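PDB 4JGA: 3-oxoacyl-[acyl-carrier-protein] synthase 2 from Rickettsia rickettsii, which probably catalyses the decarboxylative condensation of malonyl-ACP with a growing acyl chain, the carbon-carbon bond-forming elongation step of bacterial fatty acid synthesis. Local coordinates for residues G301-M306 with V341-L346; K48-F53 with K61-I66. All coordinates share one frame; numbering follows the deposited sequence.

Interaction 1 (G301-M306 with V341-L346)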
ATOM      1  N   GLY A 301      -3.784  17.484  11.938  1.00  9.75           N
ATOM      2  CA  GLY A 301      -3.101  16.730  10.891  1.00  9.36           C
ATOM      3  C   GLY A 301      -3.220  17.405   9.524  1.00  9.35           C
ATOM      4  O   GLY A 301      -2.238  17.523   8.795  1.00  9.19           O
ATOM      5  N   ALA A 302      -4.417  17.896   9.222  1.00  9.60           N
ATOM      6  CA  ALA A 302      -4.686  18.575   7.957  1.00  9.71           C
ATOM      7  C   ALA A 302      -3.893  19.870   7.873  1.00 10.11           C
ATOM      8  O   ALA A 302      -3.239  20.107   6.862  1.00  9.90           O
ATOM      9  CB  ALA A 302      -6.185  18.828   7.788  1.00  9.94           C
ATOM     10  N   TYR A 303      -3.935  20.670   8.946  1.00 10.63           N
ATOM     11  CA  TYR A 303      -3.191  21.913   9.028  1.00 11.20           C
ATOM     12  C   TYR A 303      -1.707  21.680   8.827  1.00 10.90           C
ATOM     13  O   TYR A 303      -1.064  22.385   8.067  1.00 10.85           O
ATOM     14  CB  TYR A 303      -3.432  22.598  10.389  1.00 12.13           C
ATOM     15  CG  TYR A 303      -2.618  23.857  10.640  1.00 13.14           C
ATOM     16  CD1 TYR A 303      -1.378  23.772  11.213  1.00 13.53           C
ATOM     17  CD2 TYR A 303      -3.078  25.109  10.257  1.00 13.94           C
ATOM     18  CE1 TYR A 303      -0.615  24.902  11.429  1.00 14.42           C
ATOM     19  CE2 TYR A 303      -2.341  26.259  10.475  1.00 14.81           C
ATOM     20  CZ  TYR A 303      -1.094  26.139  11.051  1.00 15.29           C
ATOM     21  OH  TYR A 303      -0.297  27.231  11.313  1.00 16.51           O
ATOM     22  N   ARG A 304      -1.154  20.692   9.532  1.00 10.60           N
ATOM     23  CA  ARG A 304       0.250  20.385   9.422  1.00 10.44           C
ATOM     24  C   ARG A 304       0.636  19.896   8.026  1.00  9.94           C
ATOM     25  O   ARG A 304       1.682  20.245   7.537  1.00 10.05           O
ATOM     26  CB  ARG A 304       0.661  19.354  10.473  1.00 10.47           C
ATOM     27  CG  ARG A 304       0.712  19.920  11.899  1.00 11.05           C
ATOM     28  CD  ARG A 304       0.843  18.807  12.932  1.00 11.08           C
ATOM     29  NE  ARG A 304       1.990  17.986  12.609  1.00 10.91           N
ATOM     30  CZ  ARG A 304       1.978  16.670  12.441  1.00 10.63           C
ATOM     31  NH1 ARG A 304       0.902  15.927  12.712  1.00 10.63           N
ATOM     32  NH2 ARG A 304       3.099  16.075  12.058  1.00 10.33           N
ATOM     33  N   ALA A 305      -0.178  19.050   7.410  1.00  9.57           N
ATOM     34  CA  ALA A 305       0.146  18.568   6.072  1.00  9.13           C
ATOM     35  C   ALA A 305       0.287  19.727   5.081  1.00  9.37           C
ATOM     36  O   ALA A 305       1.230  19.766   4.296  1.00  9.22           O
ATOM     37  CB  ALA A 305      -0.893  17.595   5.586  1.00  8.70           C
ATOM     38  N   MET A 306      -0.664  20.659   5.125  1.00  9.73           N
ATOM     39  CA  MET A 306      -0.604  21.844   4.277  1.00 10.27           C
ATOM     40  C   MET A 306       0.641  22.667   4.590  1.00 10.65           C
ATOM     41  O   MET A 306       1.403  23.042   3.698  1.00 10.47           O
ATOM     42  CB  MET A 306      -1.861  22.712   4.442  1.00 10.67           C
ATOM     43  CG  MET A 306      -3.113  22.038   3.887  1.00 10.40           C
ATOM     44  SD  MET A 306      -4.556  23.115   3.959  1.00 11.15           S
ATOM     45  CE  MET A 306      -4.891  23.123   5.727  1.00 11.40           C
ATOM     46  N   VAL A 341      -7.726  25.629   6.603  1.00 13.86           N
ATOM     47  CA  VAL A 341      -7.371  26.474   5.465  1.00 14.22           C
ATOM     48  C   VAL A 341      -7.384  27.970   5.802  1.00 15.27           C
ATOM     49  O   VAL A 341      -6.420  28.693   5.541  1.00 15.06           O
ATOM     50  CB  VAL A 341      -8.279  26.157   4.257  1.00 14.11           C
ATOM     51  CG1 VAL A 341      -8.136  27.223   3.180  1.00 14.62           C
ATOM     52  CG2 VAL A 341      -7.938  24.772   3.716  1.00 13.28           C
ATOM     53  N   GLN A 342      -8.450  28.425   6.451  1.00 16.47           N
ATOM     54  CA  GLN A 342      -8.557  29.846   6.789  1.00 17.88           C
ATOM     55  C   GLN A 342      -7.494  30.288   7.824  1.00 18.75           C
ATOM     56  O   GLN A 342      -6.916  31.360   7.697  1.00 18.90           O
ATOM     57  CB  GLN A 342     -10.009  30.217   7.152  1.00 18.55           C
ATOM     58  CG  GLN A 342     -10.867  30.127   5.900  1.00 18.72           C
ATOM     59  CD  GLN A 342     -12.316  30.516   6.045  1.00 19.74           C
ATOM     60  OE1 GLN A 342     -12.942  30.918   5.065  1.00 20.36           O
ATOM     61  NE2 GLN A 342     -12.872  30.370   7.240  1.00 20.08           N
ATOM     62  N   LYS A 343      -7.216  29.428   8.799  1.00 19.34           N
ATOM     63  CA  LYS A 343      -6.170  29.672   9.778  1.00 20.82           C
ATOM     64  C   LYS A 343      -4.858  29.906   9.066  1.00 20.02           C
ATOM     65  O   LYS A 343      -4.150  30.850   9.347  1.00 20.16           O
ATOM     66  CB  LYS A 343      -6.017  28.452  10.704  1.00 22.55           C
ATOM     67  CG  LYS A 343      -5.178  28.670  11.973  1.00 25.18           C
ATOM     68  CD  LYS A 343      -6.116  28.597  13.178  1.00 27.60           C
ATOM     69  CE  LYS A 343      -5.432  28.965  14.500  1.00 29.33           C
ATOM     70  NZ  LYS A 343      -5.417  30.422  14.734  1.00 31.07           N
ATOM     71  N   LEU A 344      -4.549  29.032   8.115  1.00 18.80           N
ATOM     72  CA  LEU A 344      -3.276  29.098   7.412  1.00 18.29           C
ATOM     73  C   LEU A 344      -3.202  30.226   6.369  1.00 18.55           C
ATOM     74  O   LEU A 344      -2.121  30.838   6.193  1.00 18.66           O
ATOM     75  CB  LEU A 344      -3.053  27.752   6.726  1.00 17.55           C
ATOM     76  CG  LEU A 344      -1.680  27.292   6.321  1.00 17.09           C
ATOM     77  CD1 LEU A 344      -0.633  27.474   7.410  1.00 17.21           C
ATOM     78  CD2 LEU A 344      -1.824  25.812   5.936  1.00 16.45           C
ATOM     79  N   PHE A 345      -4.326  30.522   5.704  1.00 18.11           N
ATOM     80  CA  PHE A 345      -4.295  31.384   4.522  1.00 18.44           C
ATOM     81  C   PHE A 345      -4.993  32.722   4.623  1.00 20.01           C
ATOM     82  O   PHE A 345      -4.658  33.642   3.872  1.00 20.38           O
ATOM     83  CB  PHE A 345      -4.881  30.638   3.321  1.00 17.60           C
ATOM     84  CG  PHE A 345      -4.001  29.533   2.816  1.00 16.35           C
ATOM     85  CD1 PHE A 345      -2.927  29.824   1.989  1.00 16.23           C
ATOM     86  CD2 PHE A 345      -4.245  28.215   3.168  1.00 15.39           C
ATOM     87  CE1 PHE A 345      -2.098  28.818   1.539  1.00 15.68           C
ATOM     88  CE2 PHE A 345      -3.423  27.197   2.721  1.00 14.74           C
ATOM     89  CZ  PHE A 345      -2.356  27.489   1.892  1.00 14.78           C
ATOM     90  N   LEU A 346      -5.948  32.866   5.532  1.00 21.04           N
ATOM     91  CA  LEU A 346      -6.814  34.041   5.475  1.00 22.92           C
ATOM     92  C   LEU A 346      -6.061  35.399   5.618  1.00 23.91           C
ATOM     93  O   LEU A 346      -6.276  36.315   4.815  1.00 23.99           O
ATOM     94  CB  LEU A 346      -7.958  33.891   6.486  1.00 23.91           C
ATOM     95  CG  LEU A 346      -8.980  35.033   6.556  1.00 25.87           C
ATOM     96  CD1 LEU A 346      -9.662  35.221   5.204  1.00 25.97           C
ATOM     97  CD2 LEU A 346     -10.000  34.767   7.665  1.00 26.55           C
TER

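Interaction 2 (K48-F53 with K61-I66)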
ATOM      1  N   LYS A  48     -24.935   9.776 -10.497  1.00 20.78           N
ATOM      2  CA  LYS A  48     -26.187   9.171 -11.009  1.00 22.31           C
ATOM      3  C   LYS A  48     -26.694   8.024 -10.133  1.00 21.61           C
ATOM      4  O   LYS A  48     -26.057   7.644  -9.132  1.00 20.03           O
ATOM      5  CB  LYS A  48     -26.130   8.741 -12.503  1.00 24.59           C
ATOM      6  CG  LYS A  48     -24.801   8.245 -13.013  1.00 25.53           C
ATOM      7  CD  LYS A  48     -24.691   8.257 -14.521  1.00 27.54           C
ATOM      8  CE  LYS A  48     -23.222   8.156 -14.926  1.00 27.91           C
ATOM      9  NZ  LYS A  48     -22.419   9.403 -14.685  1.00 27.03           N
ATOM     10  N   THR A  49     -27.894   7.567 -10.483  1.00 21.74           N
ATOM     11  CA  THR A  49     -28.520   6.449  -9.845  1.00 21.81           C
ATOM     12  C   THR A  49     -27.718   5.171 -10.146  1.00 21.39           C
ATOM     13  O   THR A  49     -27.316   4.920 -11.271  1.00 21.53           O
ATOM     14  CB  THR A  49     -29.976   6.320 -10.328  1.00 23.31           C
ATOM     15  OG1 THR A  49     -30.747   7.412  -9.779  1.00 23.55           O
ATOM     16  CG2 THR A  49     -30.590   5.018  -9.890  1.00 23.85           C
ATOM     17  N   ILE A  50     -27.482   4.382  -9.114  1.00 20.77           N
ATOM     18  CA  ILE A  50     -26.863   3.090  -9.254  1.00 20.75           C
ATOM     19  C   ILE A  50     -27.863   2.162  -9.910  1.00 22.25           C
ATOM     20  O   ILE A  50     -28.987   2.049  -9.462  1.00 22.57           O
ATOM     21  CB  ILE A  50     -26.477   2.502  -7.879  1.00 20.08           C
ATOM     22  CG1 ILE A  50     -25.373   3.353  -7.259  1.00 18.64           C
ATOM     23  CG2 ILE A  50     -26.030   1.042  -8.005  1.00 20.42           C
ATOM     24  CD1 ILE A  50     -25.200   3.139  -5.775  1.00 18.21           C
ATOM     25  N   THR A  51     -27.434   1.505 -10.981  1.00 22.95           N
ATOM     26  CA  THR A  51     -28.291   0.527 -11.666  1.00 24.76           C
ATOM     27  C   THR A  51     -27.694  -0.898 -11.773  1.00 25.24           C
ATOM     28  O   THR A  51     -28.437  -1.830 -11.986  1.00 26.75           O
ATOM     29  CB  THR A  51     -28.634   1.027 -13.075  1.00 25.58           C
ATOM     30  OG1 THR A  51     -27.420   1.335 -13.743  1.00 24.81           O
ATOM     31  CG2 THR A  51     -29.498   2.291 -13.032  1.00 25.59           C
ATOM     32  N   GLU A  52     -26.380  -1.071 -11.625  1.00 24.22           N
ATOM     33  CA  GLU A  52     -25.756  -2.388 -11.858  1.00 24.80           C
ATOM     34  C   GLU A  52     -26.126  -3.438 -10.803  1.00 25.09           C
ATOM     35  O   GLU A  52     -25.889  -4.620 -11.012  1.00 26.22           O
ATOM     36  CB  GLU A  52     -24.210  -2.274 -11.897  1.00 23.64           C
ATOM     37  N   PHE A  53     -26.672  -3.018  -9.662  1.00 24.17           N
ATOM     38  CA  PHE A  53     -27.097  -3.976  -8.661  1.00 24.47           C
ATOM     39  C   PHE A  53     -28.263  -3.409  -7.882  1.00 24.54           C
ATOM     40  O   PHE A  53     -28.563  -2.220  -7.967  1.00 23.89           O
ATOM     41  CB  PHE A  53     -25.932  -4.401  -7.736  1.00 23.33           C
ATOM     42  CG  PHE A  53     -25.258  -3.255  -7.021  1.00 21.62           C
ATOM     43  CD1 PHE A  53     -25.755  -2.767  -5.826  1.00 21.14           C
ATOM     44  CD2 PHE A  53     -24.128  -2.660  -7.549  1.00 20.64           C
ATOM     45  CE1 PHE A  53     -25.127  -1.712  -5.169  1.00 19.86           C
ATOM     46  CE2 PHE A  53     -23.490  -1.607  -6.887  1.00 19.26           C
ATOM     47  CZ  PHE A  53     -24.001  -1.132  -5.699  1.00 18.84           C
ATOM     48  N   LYS A  61     -28.370   5.463  -2.774  1.00 17.70           N
ATOM     49  CA  LYS A  61     -28.730   4.813  -4.025  1.00 18.40           C
ATOM     50  C   LYS A  61     -28.022   5.446  -5.213  1.00 18.00           C
ATOM     51  O   LYS A  61     -28.372   5.179  -6.353  1.00 18.47           O
ATOM     52  CB  LYS A  61     -30.252   4.892  -4.225  1.00 19.64           C
ATOM     53  CG  LYS A  61     -31.039   4.158  -3.146  1.00 20.32           C
ATOM     54  CD  LYS A  61     -32.526   4.459  -3.220  1.00 21.52           C
ATOM     55  CE  LYS A  61     -33.221   4.001  -1.954  1.00 22.04           C
ATOM     56  NZ  LYS A  61     -33.188   2.522  -1.792  1.00 22.51           N
ATOM     57  N   ILE A  62     -27.020   6.280  -4.939  1.00 17.01           N
ATOM     58  CA  ILE A  62     -26.384   7.087  -5.991  1.00 16.72           C
ATOM     59  C   ILE A  62     -24.868   6.997  -5.889  1.00 15.67           C
ATOM     60  O   ILE A  62     -24.338   6.625  -4.858  1.00 14.97           O
ATOM     61  CB  ILE A  62     -26.774   8.572  -5.883  1.00 16.71           C
ATOM     62  CG1 ILE A  62     -26.409   9.134  -4.497  1.00 16.20           C
ATOM     63  CG2 ILE A  62     -28.266   8.748  -6.171  1.00 17.86           C
ATOM     64  CD1 ILE A  62     -26.472  10.655  -4.375  1.00 16.20           C
ATOM     65  N   ALA A  63     -24.195   7.364  -6.966  1.00 15.53           N
ATOM     66  CA  ALA A  63     -22.752   7.326  -6.997  1.00 15.04           C
ATOM     67  C   ALA A  63     -22.240   8.053  -8.229  1.00 15.19           C
ATOM     68  O   ALA A  63     -22.976   8.230  -9.193  1.00 15.78           O
ATOM     69  CB  ALA A  63     -22.241   5.874  -6.982  1.00 14.97           C
ATOM     70  N   GLY A  64     -20.967   8.446  -8.153  1.00 14.68           N
ATOM     71  CA  GLY A  64     -20.191   8.895  -9.306  1.00 14.91           C
ATOM     72  C   GLY A  64     -19.716   7.680 -10.084  1.00 15.12           C
ATOM     73  O   GLY A  64     -18.831   6.951  -9.643  1.00 14.86           O
ATOM     74  N   LEU A  65     -20.313   7.468 -11.244  1.00 16.19           N
ATOM     75  CA  LEU A  65     -20.101   6.245 -11.993  1.00 17.00           C
ATOM     76  C   LEU A  65     -19.570   6.504 -13.390  1.00 17.45           C
ATOM     77  O   LEU A  65     -19.972   7.460 -14.084  1.00 17.84           O
ATOM     78  CB  LEU A  65     -21.411   5.458 -12.079  1.00 18.17           C
ATOM     79  CG  LEU A  65     -21.978   4.953 -10.745  1.00 18.16           C
ATOM     80  CD1 LEU A  65     -23.431   4.517 -10.933  1.00 19.28           C
ATOM     81  CD2 LEU A  65     -21.133   3.806 -10.170  1.00 17.93           C
ATOM     82  N   ILE A  66     -18.667   5.621 -13.793  1.00 17.82           N
ATOM     83  CA  ILE A  66     -18.062   5.636 -15.111  1.00 18.54           C
ATOM     84  C   ILE A  66     -19.174   5.257 -16.098  1.00 20.25           C
ATOM     85  O   ILE A  66     -19.893   4.284 -15.880  1.00 20.53           O
ATOM     86  CB  ILE A  66     -16.913   4.591 -15.218  1.00 18.37           C
ATOM     87  CG1 ILE A  66     -15.777   4.851 -14.208  1.00 17.30           C
ATOM     88  CG2 ILE A  66     -16.345   4.547 -16.614  1.00 18.97           C
ATOM     89  CD1 ILE A  66     -15.277   6.270 -14.199  1.00 16.58           C
TER
HETATM   90  O   HOH W   1     -30.108   2.945  -7.047  1.00 21.63           O

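Interaction 1 (G301-M306 with V341-L346)
Two aromatic rings take part in this helix-helix contact, and each meets it differently. The Phe345 ring presents an edge: Met306 SD lies near the ring plane, 4.4 Å from Phe345 CE2, and the carbonyl oxygen of Val341, one turn back on the same helix, is also in plane at the edge. The Tyr303 ring is approached obliquely, with Leu344 CD1 at 3.7 Å from Tyr303 CE2. Lys343 CG comes to that same Tyr303 CE2 at 4.0 Å. The setting is the C-terminal half of a thiolase-fold β-ketoacyl synthase, where helix 300-312 packs against the mixed β-sheet and helix 331-345 lies alongside it. The axes of the two short segments approach to 10.1 Å, their N-to-C directions 37° apart.

No hydrogen bond crosses the interface, so the fit depends on apolar shape. Leu344 supplies the wedge, its two methyls working separately: CD1 goes to the tyrosine, CD2 to Met306. Tyr303 reaches its partners because CG is anti to the backbone N (chi1 175°), which swings the ring out to the neighbouring helix. Met306 starts out toward the other helix, with CG anti to the carbonyl carbon, and its chain bends at chi3 (-72°). Its sulphur comes 3.8 Å from Val341 CG2, the two side chains crossing at about a right angle, and its CE turns to within 3.9 Å of Val341 N.

Beneath, Met306 also touches Leu416, Asn418 and Ser428 of the sheet, and Phe345 rests on Leu416, Pro317 and Ile320. At the other side of its helix, Arg304 NH1 hydrogen-bonds to Ser175 O of the second subunit. The tightest carbon pair between the two segments is Met306 CB against Leu344 CD2 at 3.4 Å, closer than usual van der Waals separation.

Interaction 2 (K48-F53 with K61-I66)
Three backbone hydrogen bonds form the first shell. Lys48 and Ala63 are an antiparallel hydrogen-bonded pair: Lys48 N gives a nearly straight bond (176°) to Ala63 O at 2.8 Å, coming from above the carbonyl plane. Ala63 N returns one to Lys48 O at 2.9 Å, almost along the C=O axis though more bent at the hydrogen. Thr49 and Ile62 make the non-hydrogen-bonded pair that follows. Past the short strand, Ile50 N still reaches Lys61 O at 3.0 Å, in the carbonyl plane. The result is a short β-hairpin whose strands, 47-49 and 62-64, are joined by a long irregular loop.

A water reinforces the loop end of the hairpin, just past the last strand pair. It donates to Lys61 O at 2.9 Å and to Ile50 O, so the lysine carbonyl accepts two bonds. Ile50 lays CG1 4.0 Å from Ala63 CB and 4.3 Å from Leu65 CD1, while its CG2 lies over one face of the Phe53 ring, toward the rim, within the same segment. From an unstaggered first torsion (chi1 33°) the Lys48 chain runs extended and turns at chi4. Its NZ lies 3.2 Å from Leu65 O, in that carbonyl's plane, and has its stronger partner in Gly46 O.

Further out, Lys61 NZ folds back onto Leu58 O and Thr55 O. The hairpin is a two-stranded sheet of its own in the N-terminal β-ketoacyl synthase region, apart from the ten-stranded sheet. Asn235 OD1 accepts a hydrogen bond from Lys61 N, Glu256 OE1 one from Ile66 N, and backbone bonds join Gly64 to Met254.

Both lysine amines, presumably charged, donate to backbone carbonyls. The register is set by main-chain bonds, which do not depend on side-chain identity; Ile50, Ala63 and Leu65 add an apolar patch.

In the fold
The two contacts share no element: interaction 1 falls in the C-terminal β-ketoacyl synthase region and interaction 2 in the N-terminal one, with centres 34 Å apart and nearest atoms about 24 Å apart. Both are partly buried. In interaction 1 Met306, Val341 and Phe345 are buried, Met306 and Phe345 touching the main sheet, while Lys343 is exposed; in interaction 2 Ile50, Ile62 and Ala63 are buried and Thr49 is exposed. Interaction 1 joins two helices beside the main sheet and is purely apolar across its segments. Interaction 2 joins strands separate from that sheet and relies on main-chain hydrogen bonds, a lysine and a water. Together they illustrate how helices meet through side chains, whereas paired strands meet first through backbone.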